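Local coordinates for protein gamma-glutamyltranspeptidase (Streptomyces lincolnensis, PDB 6J3A) that probably acts as an LmbA-like gamma-glutamyltranspeptidase, an Ntn-hydrolase related to enzymes that hydrolyse or transfer gamma-glutamyl groups, at residues Gly59-Leu64 with Val434-Ser439; Phe112-Leu117 with Trp253-Glu258; Met496-Pro501 with Leu511-Ala516; Leu515-Arg520 with Gln530-Ala535. All coordinates share one frame; numbering follows the deposited sequence.

Contact 1 lies nearest the chain's centre (about 6 Å between centres) and is held by strand-to-strand backbone bonds. Contacts 2 and 3 attach helices to strand regions: contact 2, partly buried and about 16 Å from that centre, combines a carboxylate bond with apolar and aromatic side chains, whereas contact 3, buried at about 13 Å, is aromatic and thioether packing. Contact 4, centred about 21 Å out but still largely buried, joins two helices through small apolar side chains and a partly exposed arginine lying on a glycine carbonyl. Helix 506-519 serves contacts 3 and 4, which touch through Phe-513 and Ile-533; helix 111-122 of contact 2 touches contact 1 through Trp-115.

Contact 1 (Gly59-Leu64 with Val434-Ser439); sequences GEVPIL and VAATPS
Two neighbouring antiparallel strands of the Ntn-hydrolase core meet where Ile-63 and Leu-64 pair with Ala-436 and Ala-435; the short axes run at 163° and approach to 4.7 Å. Leu-64 and Ala-435 form a hydrogen-bonded pair, with reciprocal bonds of 2.8 Å from Leu-64 N to Ala-435 O and from Ala-435 N to Leu-64 O. Ile-63 and Ala-436 form the adjoining non-hydrogen-bonded pair. The same register reaches Glu-60 and Ser-439, where Glu-60 N gives a nearly straight bond to Ser-439 O (2.7 Å, 171° at the hydrogen) and Ser-439 N returns one to Glu-60 O. Between these ends the bonding thins: Thr-437 N makes a weak bond of 3.3 Å to Pro-62 O, while Pro-62, lacking an N-H, sets its CD 3.3 Å from Thr-437 O.

The side chains of Val-61, Ile-63 and Ala-436 are apolar, and Trp-115 of helix 111-122 packs on them. Val-61 CG2, anti to its backbone N, touches both Ala-436 CB and Pro-438 CB, 3.8 Å from each. At the polar end, Glu-60 OE2 makes a salt bridge with Arg-459, and Ser-439 OG is hydrogen-bonded to both Arg-459 NH2 and Thr-421 OG1. Thr-421 is the first residue modelled after a gap, consistent with the N-terminal threonine that self-cleavage creates in this family. At the far end Ile-63 and Val-434 lie side by side and point the same way, with Ile-63 CG2 3.5 Å from Val-434 CG2.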
loop_
_atom_site.group_PDB
_atom_site.type_symbol
_atom_site.label_atom_id
_atom_site.label_comp_id
_atom_site.label_asym_id
_atom_site.label_seq_id
_atom_site.Cartn_x
_atom_site.Cartn_y
_atom_site.Cartn_z
ATOM N N GLY A 59 -25.854 -6.390 8.970
ATOM C CA GLY A 59 -26.086 -6.006 7.584
ATOM C C GLY A 59 -26.118 -7.213 6.654
ATOM O O GLY A 59 -26.611 -8.286 7.024
ATOM N N GLU A 60 -25.566 -7.028 5.455
ATOM C CA GLU A 60 -25.693 -7.976 4.343
ATOM C C GLU A 60 -24.391 -8.140 3.619
ATOM O O GLU A 60 -23.501 -7.321 3.768
ATOM C CB GLU A 60 -26.677 -7.448 3.301
ATOM C CG GLU A 60 -28.042 -7.142 3.859
ATOM C CD GLU A 60 -28.320 -5.693 4.166
ATOM O OE1 GLU A 60 -29.380 -5.494 4.771
ATOM O OE2 GLU A 60 -27.537 -4.777 3.828
ATOM N N VAL A 61 -24.316 -9.181 2.794
ATOM C CA VAL A 61 -23.196 -9.370 1.882
ATOM C C VAL A 61 -23.544 -10.386 0.782
ATOM O O VAL A 61 -23.998 -11.484 1.086
ATOM C CB VAL A 61 -21.903 -9.798 2.631
ATOM C CG1 VAL A 61 -22.051 -11.149 3.317
ATOM C CG2 VAL A 61 -20.720 -9.821 1.682
ATOM N N PRO A 62 -23.366 -10.008 -0.498
ATOM C CA PRO A 62 -23.184 -11.004 -1.567
ATOM C C PRO A 62 -21.724 -11.430 -1.664
ATOM O O PRO A 62 -20.847 -10.576 -1.685
ATOM C CB PRO A 62 -23.585 -10.256 -2.853
ATOM C CG PRO A 62 -24.037 -8.900 -2.438
ATOM C CD PRO A 62 -23.565 -8.654 -1.039
ATOM N N ILE A 63 -21.468 -12.731 -1.736
ATOM C CA ILE A 63 -20.105 -13.229 -1.910
ATOM C C ILE A 63 -20.004 -14.012 -3.217
ATOM O O ILE A 63 -20.791 -14.923 -3.456
ATOM C CB ILE A 63 -19.672 -14.130 -0.740
ATOM C CG1 ILE A 63 -19.941 -13.440 0.603
ATOM C CG2 ILE A 63 -18.191 -14.487 -0.867
ATOM C CD1 ILE A 63 -19.867 -14.377 1.792
ATOM N N LEU A 64 -19.035 -13.638 -4.052
ATOM C CA LEU A 64 -18.675 -14.402 -5.242
ATOM C C LEU A 64 -17.422 -15.197 -4.956
ATOM O O LEU A 64 -16.384 -14.617 -4.657
ATOM C CB LEU A 64 -18.393 -13.469 -6.410
ATOM C CG LEU A 64 -19.600 -13.056 -7.238
ATOM C CD1 LEU A 64 -19.232 -11.871 -8.109
ATOM C CD2 LEU A 64 -20.080 -14.214 -8.096
ATOM N N VAL A 434 -12.059 -14.821 -4.112
ATOM C CA VAL A 434 -13.298 -14.401 -3.460
ATOM C C VAL A 434 -13.488 -12.881 -3.660
ATOM O O VAL A 434 -12.522 -12.129 -3.671
ATOM C CB VAL A 434 -13.306 -14.829 -1.976
ATOM C CG1 VAL A 434 -12.306 -14.038 -1.153
ATOM C CG2 VAL A 434 -14.696 -14.732 -1.389
ATOM N N ALA A 435 -14.727 -12.447 -3.863
ATOM C CA ALA A 435 -15.062 -11.015 -3.957
ATOM C C ALA A 435 -16.369 -10.792 -3.207
ATOM O O ALA A 435 -17.383 -11.407 -3.542
ATOM C CB ALA A 435 -15.202 -10.574 -5.406
ATOM N N ALA A 436 -16.343 -9.929 -2.193
ATOM C CA ALA A 436 -17.511 -9.717 -1.333
ATOM C C ALA A 436 -17.748 -8.240 -1.152
ATOM O O ALA A 436 -16.803 -7.473 -1.002
ATOM C CB ALA A 436 -17.307 -10.376 0.021
ATOM N N THR A 437 -19.018 -7.859 -1.122
ATOM C CA THR A 437 -19.423 -6.474 -0.946
ATOM C C THR A 437 -20.300 -6.397 0.298
ATOM O O THR A 437 -21.512 -6.376 0.181
ATOM C CB THR A 437 -20.172 -5.991 -2.208
ATOM O OG1 THR A 437 -19.307 -6.101 -3.342
ATOM C CG2 THR A 437 -20.620 -4.545 -2.098
ATOM N N PRO A 438 -19.692 -6.394 1.506
ATOM C CA PRO A 438 -20.510 -6.308 2.713
ATOM C C PRO A 438 -20.952 -4.887 3.046
ATOM O O PRO A 438 -20.218 -3.931 2.812
ATOM C CB PRO A 438 -19.590 -6.859 3.803
ATOM C CG PRO A 438 -18.238 -6.500 3.332
ATOM C CD PRO A 438 -18.281 -6.653 1.842
ATOM N N SER A 439 -22.147 -4.774 3.612
ATOM C CA SER A 439 -22.782 -3.487 3.830
ATOM C C SER A 439 -23.901 -3.621 4.840
ATOM O O SER A 439 -24.212 -4.722 5.290
ATOM C CB SER A 439 -23.351 -2.977 2.506
ATOM O OG SER A 439 -23.912 -1.683 2.637
#

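Contact 2 (Phe112-Leu117 with Trp253-Glu258); sequences FDAWML and WSATYE
The indole of Trp-253 has the backbone N of Ala-255 above one face, 3.4 Å from the plane and displaced toward the rim, and its CZ3 meets Asp-113 CB obliquely at 3.8 Å. The other flat group, the ring of Tyr-257, is approached obliquely by Leu-117 CD1, while its OH bonds to Asp-121. Between the rings, helix 111-122 meets the loop leading into strand 256-265. Ala-255 CB comes within 3.6 Å of Ala-114 CA, and Leu-117 CD1 within 3.3 Å of Ala-255 O.

The polar link is a single bond: Ala-255 N donates to Asp-113 OD2 at 2.8 Å and 166°. The donor arrives on the anti side of OD2, 23° out of the carboxylate plane. CG of Asp-113 stands anti to its backbone N (chi1 -162°), which carries it toward the loop N-H of Ala-255. OD1 forms a salt bridge with Arg-213 of helix 205-217. An alanine in place of Asp-113 would probably leave Ala-255 N without this acceptor and Arg-213 without this charge partner. One carboxylate thus serves a loop N-H through OD2 and the NE of Arg-213 through OD1, and Arg-213 is likely to stabilise its ionised form.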
loop_
_atom_site.group_PDB
_atom_site.type_symbol
_atom_site.label_atom_id
_atom_site.label_comp_id
_atom_site.label_asym_id
_atom_site.label_seq_id
_atom_site.Cartn_x
_atom_site.Cartn_y
_atom_site.Cartn_z
ATOM N N PHE A 112 -24.007 -12.364 8.685
ATOM C CA PHE A 112 -23.389 -13.276 9.626
ATOM C C PHE A 112 -23.459 -14.726 9.163
ATOM O O PHE A 112 -22.436 -15.407 9.097
ATOM C CB PHE A 112 -23.990 -13.177 11.016
ATOM C CG PHE A 112 -23.301 -14.069 12.006
ATOM C CD1 PHE A 112 -22.122 -13.674 12.606
ATOM C CD2 PHE A 112 -23.805 -15.330 12.294
ATOM C CE1 PHE A 112 -21.468 -14.511 13.500
ATOM C CE2 PHE A 112 -23.162 -16.171 13.189
ATOM C CZ PHE A 112 -21.987 -15.761 13.788
ATOM N N ASP A 113 -24.665 -15.189 8.854
ATOM C CA ASP A 113 -24.850 -16.581 8.429
ATOM C C ASP A 113 -24.055 -16.895 7.157
ATOM O O ASP A 113 -23.499 -17.987 7.024
ATOM C CB ASP A 113 -26.325 -16.917 8.214
ATOM C CG ASP A 113 -26.577 -18.416 8.199
ATOM O OD1 ASP A 113 -26.438 -19.058 9.271
ATOM O OD2 ASP A 113 -26.892 -18.967 7.115
ATOM N N ALA A 114 -24.002 -15.927 6.243
ATOM C CA ALA A 114 -23.221 -16.043 5.020
ATOM C C ALA A 114 -21.740 -16.288 5.282
ATOM O O ALA A 114 -21.159 -17.188 4.691
ATOM C CB ALA A 114 -23.403 -14.805 4.157
ATOM N N TRP A 115 -21.136 -15.498 6.164
ATOM C CA TRP A 115 -19.720 -15.682 6.513
ATOM C C TRP A 115 -19.485 -16.999 7.257
ATOM O O TRP A 115 -18.413 -17.603 7.139
ATOM C CB TRP A 115 -19.203 -14.510 7.362
ATOM C CG TRP A 115 -19.131 -13.199 6.629
ATOM C CD1 TRP A 115 -19.778 -12.035 6.952
ATOM C CD2 TRP A 115 -18.367 -12.916 5.452
ATOM N NE1 TRP A 115 -19.461 -11.044 6.047
ATOM C CE2 TRP A 115 -18.600 -11.562 5.115
ATOM C CE3 TRP A 115 -17.505 -13.674 4.651
ATOM C CZ2 TRP A 115 -18.003 -10.953 4.019
ATOM C CZ3 TRP A 115 -16.907 -13.064 3.557
ATOM C CH2 TRP A 115 -17.163 -11.715 3.249
ATOM N N MET A 116 -20.482 -17.431 8.025
ATOM C CA MET A 116 -20.404 -18.704 8.727
ATOM C C MET A 116 -20.450 -19.840 7.730
ATOM O O MET A 116 -19.726 -20.812 7.879
ATOM C CB MET A 116 -21.551 -18.864 9.736
ATOM C CG MET A 116 -21.436 -18.042 11.008
ATOM S SD MET A 116 -19.815 -18.043 11.793
ATOM C CE MET A 116 -19.140 -16.541 11.089
ATOM N N LEU A 117 -21.314 -19.718 6.725
ATOM C CA LEU A 117 -21.404 -20.735 5.677
ATOM C C LEU A 117 -20.096 -20.842 4.915
ATOM O O LEU A 117 -19.594 -21.943 4.681
ATOM C CB LEU A 117 -22.538 -20.446 4.682
ATOM C CG LEU A 117 -23.816 -21.290 4.762
ATOM C CD1 LEU A 117 -24.673 -21.002 3.544
ATOM C CD2 LEU A 117 -23.578 -22.792 4.843
ATOM N N TRP A 253 -34.383 -18.280 8.560
ATOM C CA TRP A 253 -33.564 -17.788 7.442
ATOM C C TRP A 253 -32.123 -18.266 7.513
ATOM O O TRP A 253 -31.483 -18.202 8.549
ATOM C CB TRP A 253 -33.597 -16.251 7.337
ATOM C CG TRP A 253 -32.902 -15.755 6.088
ATOM C CD1 TRP A 253 -33.466 -15.522 4.870
ATOM C CD2 TRP A 253 -31.506 -15.484 5.941
ATOM N NE1 TRP A 253 -32.510 -15.109 3.973
ATOM C CE2 TRP A 253 -31.296 -15.081 4.603
ATOM C CE3 TRP A 253 -30.412 -15.539 6.811
ATOM C CZ2 TRP A 253 -30.036 -14.728 4.116
ATOM C CZ3 TRP A 253 -29.161 -15.198 6.328
ATOM C CH2 TRP A 253 -28.982 -14.795 4.989
ATOM N N SER A 254 -31.623 -18.720 6.373
ATOM C CA SER A 254 -30.233 -19.098 6.186
ATOM C C SER A 254 -29.749 -18.446 4.913
ATOM O O SER A 254 -30.531 -18.170 3.996
ATOM C CB SER A 254 -30.095 -20.612 6.021
ATOM O OG SER A 254 -30.361 -21.288 7.232
ATOM N N ALA A 255 -28.445 -18.224 4.847
ATOM C CA ALA A 255 -27.807 -17.838 3.602
ATOM C C ALA A 255 -27.850 -19.042 2.662
ATOM O O ALA A 255 -27.815 -20.199 3.112
ATOM C CB ALA A 255 -26.381 -17.409 3.865
ATOM N N THR A 256 -27.954 -18.762 1.368
ATOM C CA THR A 256 -28.050 -19.806 0.344
ATOM C C THR A 256 -27.019 -19.607 -0.750
ATOM O O THR A 256 -26.472 -18.512 -0.892
ATOM C CB THR A 256 -29.434 -19.819 -0.318
ATOM O OG1 THR A 256 -29.761 -18.500 -0.768
ATOM C CG2 THR A 256 -30.475 -20.288 0.667
ATOM N N TYR A 257 -26.790 -20.670 -1.526
ATOM C CA TYR A 257 -25.874 -20.659 -2.673
ATOM C C TYR A 257 -26.645 -20.531 -3.987
ATOM O O TYR A 257 -27.786 -20.964 -4.081
ATOM C CB TYR A 257 -25.049 -21.939 -2.722
ATOM C CG TYR A 257 -23.916 -22.038 -1.720
ATOM C CD1 TYR A 257 -22.760 -21.257 -1.844
ATOM C CD2 TYR A 257 -23.975 -22.955 -0.666
ATOM C CE1 TYR A 257 -21.710 -21.374 -0.933
ATOM C CE2 TYR A 257 -22.934 -23.076 0.247
ATOM C CZ TYR A 257 -21.803 -22.291 0.110
ATOM O OH TYR A 257 -20.771 -22.408 1.015
ATOM N N GLU A 258 -26.008 -19.945 -5.000
ATOM C CA GLU A 258 -26.615 -19.758 -6.326
ATOM C C GLU A 258 -25.594 -19.799 -7.441
ATOM O O GLU A 258 -24.407 -19.573 -7.224
ATOM C CB GLU A 258 -27.333 -18.423 -6.402
ATOM C CG GLU A 258 -28.619 -18.427 -5.625
ATOM C CD GLU A 258 -29.272 -17.078 -5.546
ATOM O OE1 GLU A 258 -28.917 -16.173 -6.343
ATOM O OE2 GLU A 258 -30.164 -16.949 -4.679
#

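Contact 3 (Met496-Pro501 with Leu511-Ala516); sequences MAFGTP and LHFFLA
A helix layer packs on a strand of the Ntn-hydrolase core here, with Met-496 and Phe-498 of strand 493-499 meeting Phe-513 and Phe-514 of helix 506-519. The short axes run roughly antiparallel, at 153°, and lie 9.9 Å apart at their closest, a gap bridged by these four side chains.

Phe-498 is central. Its CD2 comes 3.5 Å from Phe-513 CE2, at the edge of the Phe-513 ring. The rings meet obliquely, their planes inclined at 51° and the Phe-498 and Phe-513 centroids 5.3 Å apart. At its tip, Phe-498 CZ lies 3.9 Å from Phe-514 CD1.

Met-496 contributes a Met-aromatic contact. Its SD stands 4.1 Å from Phe-513 CE2 in an oblique approach, and the two side chains run antiparallel, one alongside the other. The chain bends at chi3 (62°), which places CE 3.9 Å from Phe-514 CD1.

Beyond the segments, Phe-513 also packs on Ala-532 and Ile-533 of helix 529-534, and Phe-514 makes an edge-to-face pair with Trp-268. No hydrogen bond crosses the contact, so between these residues the attraction is probably dispersion, with the fit of shape between buried rings and the thioether, rather than charge, setting how they lie.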
loop_
_atom_site.group_PDB
_atom_site.type_symbol
_atom_site.label_atom_id
_atom_site.label_comp_id
_atom_site.label_asym_id
_atom_site.label_seq_id
_atom_site.Cartn_x
_atom_site.Cartn_y
_atom_site.Cartn_z
ATOM N N MET A 496 -9.746 -12.456 -12.327
ATOM C CA MET A 496 -9.851 -11.173 -11.611
ATOM C C MET A 496 -11.074 -11.193 -10.692
ATOM O O MET A 496 -12.141 -11.681 -11.066
ATOM C CB MET A 496 -9.910 -9.985 -12.598
ATOM C CG MET A 496 -9.828 -8.603 -11.956
ATOM S SD MET A 496 -9.483 -7.223 -13.090
ATOM C CE MET A 496 -10.929 -7.311 -14.148
ATOM N N ALA A 497 -10.891 -10.686 -9.479
ATOM C CA ALA A 497 -11.947 -10.592 -8.477
ATOM C C ALA A 497 -11.907 -9.174 -7.986
ATOM O O ALA A 497 -10.862 -8.703 -7.538
ATOM C CB ALA A 497 -11.689 -11.550 -7.323
ATOM N N PHE A 498 -13.044 -8.499 -8.053
ATOM C CA PHE A 498 -13.084 -7.070 -7.820
ATOM C C PHE A 498 -14.446 -6.585 -7.326
ATOM O O PHE A 498 -15.423 -7.341 -7.255
ATOM C CB PHE A 498 -12.614 -6.322 -9.087
ATOM C CG PHE A 498 -13.458 -6.564 -10.304
ATOM C CD1 PHE A 498 -13.404 -7.776 -10.981
ATOM C CD2 PHE A 498 -14.283 -5.560 -10.805
ATOM C CE1 PHE A 498 -14.173 -7.992 -12.118
ATOM C CE2 PHE A 498 -15.055 -5.769 -11.943
ATOM C CZ PHE A 498 -14.991 -6.984 -12.605
ATOM N N GLY A 499 -14.467 -5.319 -6.933
ATOM C CA GLY A 499 -15.682 -4.658 -6.493
ATOM C C GLY A 499 -15.425 -3.274 -5.946
ATOM O O GLY A 499 -14.303 -2.768 -5.983
ATOM N N THR A 500 -16.492 -2.661 -5.460
ATOM C CA THR A 500 -16.442 -1.321 -4.889
ATOM C C THR A 500 -17.743 -1.043 -4.162
ATOM O O THR A 500 -18.796 -1.517 -4.585
ATOM C CB THR A 500 -16.255 -0.207 -5.958
ATOM O OG1 THR A 500 -16.269 1.078 -5.331
ATOM C CG2 THR A 500 -17.355 -0.210 -7.015
ATOM N N PRO A 501 -17.685 -0.261 -3.079
ATOM C CA PRO A 501 -18.906 0.321 -2.575
ATOM C C PRO A 501 -19.313 1.517 -3.431
ATOM O O PRO A 501 -18.576 1.936 -4.331
ATOM C CB PRO A 501 -18.511 0.768 -1.178
ATOM C CG PRO A 501 -17.093 1.170 -1.329
ATOM C CD PRO A 501 -16.515 0.187 -2.305
ATOM N N LEU A 511 -18.071 -1.179 -14.173
ATOM C CA LEU A 511 -18.085 -1.282 -15.633
ATOM C C LEU A 511 -16.934 -0.486 -16.237
ATOM O O LEU A 511 -16.228 -0.990 -17.105
ATOM C CB LEU A 511 -19.398 -0.801 -16.254
ATOM C CG LEU A 511 -19.328 -0.973 -17.789
ATOM C CD1 LEU A 511 -19.899 -2.314 -18.209
ATOM C CD2 LEU A 511 -19.976 0.176 -18.539
ATOM N N HIS A 512 -16.744 0.745 -15.772
ATOM C CA HIS A 512 -15.665 1.582 -16.315
ATOM C C HIS A 512 -14.315 0.915 -16.028
ATOM O O HIS A 512 -13.480 0.749 -16.931
ATOM C CB HIS A 512 -15.721 3.017 -15.770
ATOM C CG HIS A 512 -17.096 3.611 -15.782
ATOM N ND1 HIS A 512 -18.051 3.236 -16.698
ATOM C CD2 HIS A 512 -17.686 4.526 -14.979
ATOM C CE1 HIS A 512 -19.167 3.902 -16.462
ATOM N NE2 HIS A 512 -18.972 4.692 -15.424
ATOM N N PHE A 513 -14.136 0.483 -14.786
ATOM C CA PHE A 513 -12.926 -0.229 -14.367
ATOM C C PHE A 513 -12.630 -1.466 -15.210
ATOM O O PHE A 513 -11.548 -1.576 -15.788
ATOM C CB PHE A 513 -13.074 -0.637 -12.910
ATOM C CG PHE A 513 -12.046 -1.608 -12.442
ATOM C CD1 PHE A 513 -10.749 -1.197 -12.217
ATOM C CD2 PHE A 513 -12.383 -2.931 -12.206
ATOM C CE1 PHE A 513 -9.794 -2.092 -11.765
ATOM C CE2 PHE A 513 -11.436 -3.831 -11.754
ATOM C CZ PHE A 513 -10.140 -3.410 -11.531
ATOM N N PHE A 514 -13.591 -2.386 -15.268
ATOM C CA PHE A 514 -13.421 -3.642 -16.001
ATOM C C PHE A 514 -13.079 -3.435 -17.470
ATOM O O PHE A 514 -12.226 -4.143 -18.001
ATOM C CB PHE A 514 -14.665 -4.511 -15.908
ATOM C CG PHE A 514 -14.643 -5.696 -16.838
ATOM C CD1 PHE A 514 -14.076 -6.901 -16.433
ATOM C CD2 PHE A 514 -15.192 -5.602 -18.116
ATOM C CE1 PHE A 514 -14.062 -7.990 -17.281
ATOM C CE2 PHE A 514 -15.176 -6.685 -18.970
ATOM C CZ PHE A 514 -14.611 -7.883 -18.553
ATOM N N LEU A 515 -13.757 -2.497 -18.128
ATOM C CA LEU A 515 -13.398 -2.142 -19.515
ATOM C C LEU A 515 -11.978 -1.563 -19.612
ATOM O O LEU A 515 -11.203 -1.908 -20.517
ATOM C CB LEU A 515 -14.413 -1.166 -20.135
ATOM C CG LEU A 515 -15.821 -1.711 -20.421
ATOM C CD1 LEU A 515 -16.697 -0.625 -21.024
ATOM C CD2 LEU A 515 -15.802 -2.915 -21.343
ATOM N N ALA A 516 -11.629 -0.693 -18.677
ATOM C CA ALA A 516 -10.269 -0.178 -18.640
ATOM C C ALA A 516 -9.259 -1.320 -18.505
ATOM O O ALA A 516 -8.290 -1.362 -19.258
ATOM C CB ALA A 516 -10.108 0.834 -17.528
#

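Contact 4 (Leu515-Arg520 with Gln530-Ala535); sequences LAVALR and QGAIDA
Gly-531 places its carbonyl O over the centre of the Arg-520 guanidinium, 3.4 Å above the plane and 3.4 Å from CZ. This is contact with a face and not a hydrogen bond. The lack of a side chain at Gly-531 lets the guanidinium come this near.

The next residue, Ala-532, brings its N over the guanidinium, 3.8 Å from Arg-520 NE, and its CA 3.9 Å from Arg-520 CD. Its CB touches Ala-516 CB at 3.8 Å and Val-517 CG2 at 3.9 Å. Small residues on both sides allow the backbones to approach closely, with 5.4 Å between the CA atoms of Ala-516 and Ala-532. Ala-535, just past the helix, ends the contact with its CB 4.1 Å from Arg-520 NH1.

Arg-520 itself follows the end of helix 506-519. Its chain is extended at chi2 and turns at chi3 (77°), which sets NE beside Gly-531. The guanidinium is gripped beyond the two segments: NE forms a salt bridge with Asp-528, and NH1 bonds to Tyr-296 OH. An alanine in place of Arg-520 would probably leave Asp-528 without this charge mate and open a gap beside Gly-531. The cation lies face-on to a carbonyl O, an attraction likely to be favourable even without a hydrogen bond, while Asp-528 probably supplies the main charge balance.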
loop_
_atom_site.group_PDB
_atom_site.type_symbol
_atom_site.label_atom_id
_atom_site.label_comp_id
_atom_site.label_asym_id
_atom_site.label_seq_id
_atom_site.Cartn_x
_atom_site.Cartn_y
_atom_site.Cartn_z
ATOM N N LEU A 515 -13.757 -2.497 -18.128
ATOM C CA LEU A 515 -13.398 -2.142 -19.515
ATOM C C LEU A 515 -11.978 -1.563 -19.612
ATOM O O LEU A 515 -11.203 -1.908 -20.517
ATOM C CB LEU A 515 -14.413 -1.166 -20.135
ATOM C CG LEU A 515 -15.821 -1.711 -20.421
ATOM C CD1 LEU A 515 -16.697 -0.625 -21.024
ATOM C CD2 LEU A 515 -15.802 -2.915 -21.343
ATOM N N ALA A 516 -11.629 -0.693 -18.677
ATOM C CA ALA A 516 -10.269 -0.178 -18.640
ATOM C C ALA A 516 -9.259 -1.320 -18.505
ATOM O O ALA A 516 -8.290 -1.362 -19.258
ATOM C CB ALA A 516 -10.108 0.834 -17.528
ATOM N N VAL A 517 -9.504 -2.266 -17.599
ATOM C CA VAL A 517 -8.602 -3.418 -17.443
ATOM C C VAL A 517 -8.414 -4.169 -18.769
ATOM O O VAL A 517 -7.307 -4.544 -19.126
ATOM C CB VAL A 517 -9.092 -4.422 -16.374
ATOM C CG1 VAL A 517 -8.199 -5.662 -16.345
ATOM C CG2 VAL A 517 -9.132 -3.780 -14.992
ATOM N N ALA A 518 -9.508 -4.387 -19.486
ATOM C CA ALA A 518 -9.482 -5.137 -20.739
ATOM C C ALA A 518 -8.913 -4.336 -21.907
ATOM O O ALA A 518 -8.357 -4.928 -22.829
ATOM C CB ALA A 518 -10.873 -5.610 -21.073
ATOM N N LEU A 519 -9.057 -3.009 -21.866
ATOM C CA LEU A 519 -8.611 -2.130 -22.950
ATOM C C LEU A 519 -7.253 -1.491 -22.745
ATOM O O LEU A 519 -6.613 -1.139 -23.722
ATOM C CB LEU A 519 -9.644 -1.030 -23.214
ATOM C CG LEU A 519 -11.021 -1.495 -23.706
ATOM C CD1 LEU A 519 -11.887 -0.280 -24.014
ATOM C CD2 LEU A 519 -10.943 -2.409 -24.926
ATOM N N ARG A 520 -6.812 -1.330 -21.501
ATOM C CA ARG A 520 -5.515 -0.700 -21.230
ATOM C C ARG A 520 -4.359 -1.663 -21.479
ATOM O O ARG A 520 -4.474 -2.869 -21.258
ATOM C CB ARG A 520 -5.448 -0.162 -19.793
ATOM C CG ARG A 520 -6.317 1.064 -19.543
ATOM C CD ARG A 520 -6.347 1.414 -18.064
ATOM N NE ARG A 520 -5.111 2.081 -17.652
ATOM C CZ ARG A 520 -4.902 3.400 -17.659
ATOM N NH1 ARG A 520 -5.852 4.262 -18.045
ATOM N NH2 ARG A 520 -3.720 3.872 -17.263
ATOM N N GLN A 530 -4.074 -1.092 -11.209
ATOM C CA GLN A 530 -4.009 0.206 -10.526
ATOM C C GLN A 530 -4.171 1.404 -11.475
ATOM O O GLN A 530 -4.768 2.408 -11.097
ATOM C CB GLN A 530 -2.725 0.344 -9.700
ATOM C CG GLN A 530 -2.673 1.579 -8.805
ATOM C CD GLN A 530 -3.656 1.537 -7.652
ATOM O OE1 GLN A 530 -3.687 0.570 -6.883
ATOM N NE2 GLN A 530 -4.447 2.603 -7.503
ATOM N N GLY A 531 -3.649 1.299 -12.692
ATOM C CA GLY A 531 -3.833 2.348 -13.691
ATOM C C GLY A 531 -5.300 2.501 -14.058
ATOM O O GLY A 531 -5.769 3.614 -14.337
ATOM N N ALA A 532 -6.020 1.376 -14.057
ATOM C CA ALA A 532 -7.465 1.375 -14.294
ATOM C C ALA A 532 -8.212 2.021 -13.127
ATOM O O ALA A 532 -9.117 2.818 -13.337
ATOM C CB ALA A 532 -7.972 -0.036 -14.541
ATOM N N ILE A 533 -7.809 1.695 -11.901
ATOM C CA ILE A 533 -8.384 2.306 -10.702
ATOM C C ILE A 533 -8.108 3.806 -10.609
ATOM O O ILE A 533 -9.026 4.582 -10.358
ATOM C CB ILE A 533 -7.861 1.622 -9.429
ATOM C CG1 ILE A 533 -8.432 0.196 -9.349
ATOM C CG2 ILE A 533 -8.241 2.433 -8.195
ATOM C CD1 ILE A 533 -7.980 -0.626 -8.164
ATOM N N ASP A 534 -6.835 4.187 -10.754
ATOM C CA ASP A 534 -6.414 5.601 -10.815
ATOM C C ASP A 534 -7.169 6.374 -11.880
ATOM O O ASP A 534 -7.491 7.538 -11.669
ATOM C CB ASP A 534 -4.913 5.742 -11.115
ATOM C CG ASP A 534 -4.022 5.558 -9.884
ATOM O OD1 ASP A 534 -4.458 4.993 -8.853
ATOM O OD2 ASP A 534 -2.847 5.973 -9.975
ATOM N N ALA A 535 -7.459 5.736 -13.014
ATOM C CA ALA A 535 -8.111 6.418 -14.133
ATOM C C ALA A 535 -9.300 7.272 -13.669
ATOM O O ALA A 535 -10.075 6.841 -12.797
ATOM C CB ALA A 535 -8.562 5.421 -15.185
#